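Local coordinates for protein UDP-N-acetylglucosamine pyrophosphorylase (Entamoeba histolytica, PDB 3OC9) that probably catalyses the formation of UDP-N-acetylglucosamine and diphosphate from UTP and N-acetyl-alpha-D-glucosamine 1-phosphate, at residues S67-L77 / Y111-L120. Residues are numbered along the deposited sequence; the frame is centred on the assembly and turned at random. Where two conformers were deposited one is given.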
loop_
_atom_site.group_PDB
_atom_site.type_symbol
_atom_site.label_atom_id
_atom_site.label_comp_id
_atom_site.label_asym_id
_atom_site.label_seq_id
_atom_site.Cartn_x
_atom_site.Cartn_y
_atom_site.Cartn_z
ATOM N N SER A 67 6.852 -12.434 -8.652
ATOM C CA SER A 67 5.572 -11.706 -8.617
ATOM C C SER A 67 5.520 -10.699 -7.460
ATOM O O SER A 67 6.296 -10.807 -6.501
ATOM C CB SER A 67 4.369 -12.660 -8.490
ATOM O OG SER A 67 4.323 -13.289 -7.212
ATOM N N ILE A 68 4.589 -9.748 -7.554
ATOM C CA ILE A 68 4.343 -8.767 -6.464
ATOM C C ILE A 68 3.974 -9.506 -5.158
ATOM O O ILE A 68 4.520 -9.198 -4.077
ATOM C CB ILE A 68 3.252 -7.714 -6.879
ATOM C CG1 ILE A 68 3.738 -6.849 -8.072
ATOM C CG2 ILE A 68 2.830 -6.836 -5.689
ATOM C CD1 ILE A 68 2.636 -5.981 -8.726
ATOM N N PHE A 69 3.064 -10.484 -5.250
ATOM C CA PHE A 69 2.699 -11.315 -4.080
ATOM C C PHE A 69 3.913 -12.038 -3.455
ATOM O O PHE A 69 4.004 -12.114 -2.216
ATOM C CB PHE A 69 1.607 -12.362 -4.405
ATOM C CG PHE A 69 0.162 -11.822 -4.479
ATOM C CD1 PHE A 69 -0.279 -10.746 -3.700
ATOM C CD2 PHE A 69 -0.773 -12.475 -5.295
ATOM C CE1 PHE A 69 -1.625 -10.298 -3.770
ATOM C CE2 PHE A 69 -2.116 -12.049 -5.363
ATOM C CZ PHE A 69 -2.535 -10.948 -4.608
ATOM N N GLN A 70 4.825 -12.576 -4.287
ATOM C CA GLN A 70 6.061 -13.226 -3.782
ATOM C C GLN A 70 6.997 -12.240 -3.018
ATOM O O GLN A 70 7.562 -12.623 -1.983
ATOM C CB GLN A 70 6.842 -13.969 -4.902
ATOM C CG GLN A 70 8.148 -14.669 -4.384
ATOM C CD GLN A 70 8.818 -15.609 -5.415
ATOM O OE1 GLN A 70 8.329 -15.792 -6.540
ATOM N NE2 GLN A 70 9.940 -16.219 -5.014
ATOM N N MET A 71 7.172 -11.012 -3.536
ATOM C CA MET A 71 7.942 -9.935 -2.860
ATOM C C MET A 71 7.429 -9.682 -1.425
ATOM O O MET A 71 8.204 -9.662 -0.437
ATOM C CB MET A 71 7.846 -8.601 -3.634
ATOM C CG MET A 71 8.024 -8.632 -5.158
ATOM S SD MET A 71 9.571 -7.938 -5.756
ATOM C CE MET A 71 10.644 -9.351 -5.529
ATOM N N THR A 72 6.112 -9.458 -1.317
ATOM C CA THR A 72 5.455 -9.246 -0.009
ATOM C C THR A 72 5.658 -10.445 0.944
ATOM O O THR A 72 6.008 -10.261 2.117
ATOM C CB THR A 72 3.933 -8.880 -0.172
ATOM O OG1 THR A 72 3.798 -7.789 -1.101
ATOM C CG2 THR A 72 3.293 -8.492 1.190
ATOM N N SER A 73 5.473 -11.679 0.444
ATOM C CA SER A 73 5.712 -12.878 1.265
ATOM C C SER A 73 7.135 -12.903 1.863
ATOM O O SER A 73 7.319 -13.200 3.057
ATOM C CB SER A 73 5.446 -14.177 0.455
ATOM O OG SER A 73 4.079 -14.208 0.013
ATOM N N GLU A 74 8.124 -12.568 1.037
ATOM C CA GLU A 74 9.545 -12.612 1.446
ATOM C C GLU A 74 9.906 -11.528 2.490
ATOM O O GLU A 74 10.670 -11.789 3.444
ATOM C CB GLU A 74 10.463 -12.563 0.206
ATOM C CG GLU A 74 10.424 -13.882 -0.631
ATOM C CD GLU A 74 11.337 -13.880 -1.867
ATOM O OE1 GLU A 74 11.861 -12.814 -2.250
ATOM O OE2 GLU A 74 11.492 -14.965 -2.481
ATOM N N ARG A 75 9.334 -10.330 2.336
ATOM C CA ARG A 75 9.506 -9.278 3.342
ATOM C C ARG A 75 8.896 -9.674 4.712
ATOM O O ARG A 75 9.517 -9.430 5.751
ATOM C CB ARG A 75 8.979 -7.925 2.810
ATOM C CG ARG A 75 9.162 -6.738 3.778
ATOM C CD ARG A 75 9.409 -5.414 3.028
ATOM N NE ARG A 75 10.792 -5.293 2.611
ATOM C CZ ARG A 75 11.277 -4.374 1.778
ATOM N NH1 ARG A 75 12.566 -4.403 1.492
ATOM N NH2 ARG A 75 10.501 -3.433 1.217
ATOM N N LEU A 76 7.702 -10.284 4.728
ATOM C CA LEU A 76 7.123 -10.781 5.988
ATOM C C LEU A 76 8.015 -11.859 6.655
ATOM O O LEU A 76 8.213 -11.839 7.882
ATOM C CB LEU A 76 5.679 -11.304 5.785
ATOM C CG LEU A 76 4.597 -10.289 5.366
ATOM C CD1 LEU A 76 3.220 -10.996 5.217
ATOM C CD2 LEU A 76 4.482 -9.130 6.381
ATOM N N LEU A 77 8.556 -12.787 5.856
ATOM C CA LEU A 77 9.515 -13.786 6.380
ATOM C C LEU A 77 10.757 -13.145 7.051
ATOM O O LEU A 77 11.191 -13.586 8.132
ATOM C CB LEU A 77 9.916 -14.804 5.294
ATOM C CG LEU A 77 8.842 -15.844 4.899
ATOM C CD1 LEU A 77 9.265 -16.559 3.627
ATOM C CD2 LEU A 77 8.546 -16.876 6.009
ATOM N N TYR A 111 -3.813 -19.708 -6.438
ATOM C CA TYR A 111 -2.468 -19.184 -6.742
ATOM C C TYR A 111 -1.509 -19.411 -5.561
ATOM O O TYR A 111 -0.406 -19.947 -5.752
ATOM C CB TYR A 111 -2.516 -17.696 -7.171
ATOM C CG TYR A 111 -1.156 -17.094 -7.477
ATOM C CD1 TYR A 111 -0.477 -16.327 -6.520
ATOM C CD2 TYR A 111 -0.537 -17.299 -8.719
ATOM C CE1 TYR A 111 0.788 -15.774 -6.793
ATOM C CE2 TYR A 111 0.741 -16.759 -8.995
ATOM C CZ TYR A 111 1.380 -15.990 -8.023
ATOM O OH TYR A 111 2.623 -15.452 -8.269
ATOM N N PHE A 112 -1.941 -19.061 -4.343
ATOM C CA PHE A 112 -1.106 -19.295 -3.145
ATOM C C PHE A 112 -0.859 -20.802 -2.842
ATOM O O PHE A 112 0.274 -21.217 -2.551
ATOM C CB PHE A 112 -1.671 -18.543 -1.915
ATOM C CG PHE A 112 -1.280 -17.068 -1.852
ATOM C CD1 PHE A 112 -0.055 -16.676 -1.291
ATOM C CD2 PHE A 112 -2.130 -16.075 -2.354
ATOM C CE1 PHE A 112 0.314 -15.295 -1.220
ATOM C CE2 PHE A 112 -1.762 -14.696 -2.308
ATOM C CZ PHE A 112 -0.525 -14.316 -1.738
ATOM N N LYS A 113 -1.912 -21.618 -2.917
ATOM C CA LYS A 113 -1.811 -23.061 -2.608
ATOM C C LYS A 113 -0.816 -23.793 -3.521
ATOM O O LYS A 113 0.032 -24.577 -3.062
ATOM C CB LYS A 113 -3.208 -23.702 -2.712
ATOM C CG LYS A 113 -3.295 -25.237 -2.486
ATOM C CD LYS A 113 -2.826 -25.661 -1.103
ATOM C CE LYS A 113 -3.223 -27.117 -0.809
ATOM N NZ LYS A 113 -2.452 -27.712 0.321
ATOM N N GLU A 114 -0.921 -23.554 -4.814
ATOM C CA GLU A 114 -0.025 -24.267 -5.743
ATOM C C GLU A 114 1.421 -23.734 -5.770
ATOM O O GLU A 114 2.321 -24.393 -6.316
ATOM C CB GLU A 114 -0.667 -24.402 -7.132
ATOM C CG GLU A 114 -2.082 -25.077 -7.101
ATOM C CD GLU A 114 -2.106 -26.565 -6.631
ATOM O OE1 GLU A 114 -1.120 -27.304 -6.899
ATOM O OE2 GLU A 114 -3.148 -26.978 -6.015
ATOM N N HIS A 115 1.661 -22.582 -5.129
ATOM C CA HIS A 115 3.035 -22.110 -4.898
ATOM C C HIS A 115 3.544 -22.408 -3.464
ATOM O O HIS A 115 4.576 -21.864 -3.048
ATOM C CB HIS A 115 3.193 -20.607 -5.256
ATOM C CG HIS A 115 3.097 -20.304 -6.727
ATOM N ND1 HIS A 115 4.204 -20.222 -7.554
ATOM C CD2 HIS A 115 2.023 -20.038 -7.512
ATOM C CE1 HIS A 115 3.814 -19.927 -8.783
ATOM N NE2 HIS A 115 2.495 -19.807 -8.784
ATOM N N GLN A 116 2.844 -23.289 -2.731
ATOM C CA GLN A 116 3.177 -23.646 -1.323
ATOM C C GLN A 116 3.440 -22.386 -0.462
ATOM O O GLN A 116 4.360 -22.350 0.379
ATOM C CB GLN A 116 4.328 -24.680 -1.265
ATOM C CG GLN A 116 4.431 -25.586 0.002
ATOM C CD GLN A 116 3.239 -26.531 0.202
ATOM O OE1 GLN A 116 2.732 -27.153 -0.739
ATOM N NE2 GLN A 116 2.801 -26.648 1.446
ATOM N N TYR A 117 2.602 -21.369 -0.695
ATOM C CA TYR A 117 2.594 -20.082 0.051
ATOM C C TYR A 117 3.912 -19.282 0.094
ATOM O O TYR A 117 4.097 -18.415 0.965
ATOM C CB TYR A 117 1.998 -20.283 1.463
ATOM C CG TYR A 117 0.653 -20.984 1.405
ATOM C CD1 TYR A 117 -0.517 -20.277 1.095
ATOM C CD2 TYR A 117 0.560 -22.349 1.603
ATOM C CE1 TYR A 117 -1.750 -20.930 1.011
ATOM C CE2 TYR A 117 -0.661 -23.007 1.524
ATOM C CZ TYR A 117 -1.804 -22.300 1.226
ATOM O OH TYR A 117 -3.011 -22.965 1.153
ATOM N N PHE A 118 4.798 -19.532 -0.874
ATOM C CA PHE A 118 6.134 -18.917 -0.927
ATOM C C PHE A 118 6.922 -19.046 0.394
ATOM O O PHE A 118 7.786 -18.221 0.693
ATOM C CB PHE A 118 6.068 -17.435 -1.415
ATOM C CG PHE A 118 5.406 -17.266 -2.771
ATOM C CD1 PHE A 118 6.094 -17.597 -3.943
ATOM C CD2 PHE A 118 4.093 -16.792 -2.871
ATOM C CE1 PHE A 118 5.488 -17.468 -5.199
ATOM C CE2 PHE A 118 3.477 -16.659 -4.117
ATOM C CZ PHE A 118 4.191 -16.991 -5.291
ATOM N N GLY A 119 6.650 -20.104 1.161
ATOM C CA GLY A 119 7.368 -20.327 2.432
ATOM C C GLY A 119 6.670 -19.846 3.704
ATOM O O GLY A 119 7.154 -20.115 4.810
ATOM N N LEU A 120 5.550 -19.127 3.552
ATOM C CA LEU A 120 4.653 -18.798 4.689
ATOM C C LEU A 120 3.826 -20.023 5.125
ATOM O O LEU A 120 3.865 -21.073 4.460
ATOM C CB LEU A 120 3.734 -17.607 4.341
ATOM C CG LEU A 120 4.436 -16.253 4.094
ATOM C CD1 LEU A 120 3.494 -15.217 3.437
ATOM C CD2 LEU A 120 5.028 -15.725 5.393
#
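Phe118 lays its ring against Gln70 on helix 68-87. Gln70 CB sits over one ring face, 3.9 Å from the Phe118 ring centroid, a CH-pi contact. The rest of the extended Gln70 side chain follows the CD1-CE1 side of the ring. Its amide lies at only 22° to the ring plane, and Gln70 OE1 is 3.6 Å from Phe118 CE1. Gln70 NE2 donates to Glu74 OE2 one turn on, which helps fix the amide. His115 CB lies over the opposite face of Phe118, toward the rim, so the ring has a neighbour on each side.

Leu120 branches to two partners. Its CD1 packs on Ser73, while Leu120 CD2 meets Leu77 CD2 at 3.8 Å. Ser73 OG stands beside its own backbone N (chi1 -60°) and bonds back to Phe69 O. That carbonyl is gripped twice, because Ser73 N reaches it from the other face.

At the start of the helix, Phe69 receives Phe112 CZ over one face, with Phe69 CG to Phe112 CZ at 3.8 Å. The two ring planes are inclined by 44°. Tyr111 CE1 comes in at the Phe69 ring edge. Beyond it, Tyr111 OH and Ser67 OG share a hydrogen bond of 2.9 Å. Ser67 OG also accepts from Gln70 N as the N-cap, so this hydroxyl ties the helix start to Tyr111.

Helix 105-114 ends in a Schellman motif with Gln116 as C-prime residue, and the turns that follow bring Phe118 and Leu120 onto helix 68-87. Strand 95-100 of the central mixed sheet lies against the same helix, where Leu98 touches Phe69 and Trp96 touches Ser73 and Leu76. The contact thus joins helix 68-87 to the C-terminal end of helix 105-114 and the turn after it; the two helices precede and follow strand 95-100 in sequence.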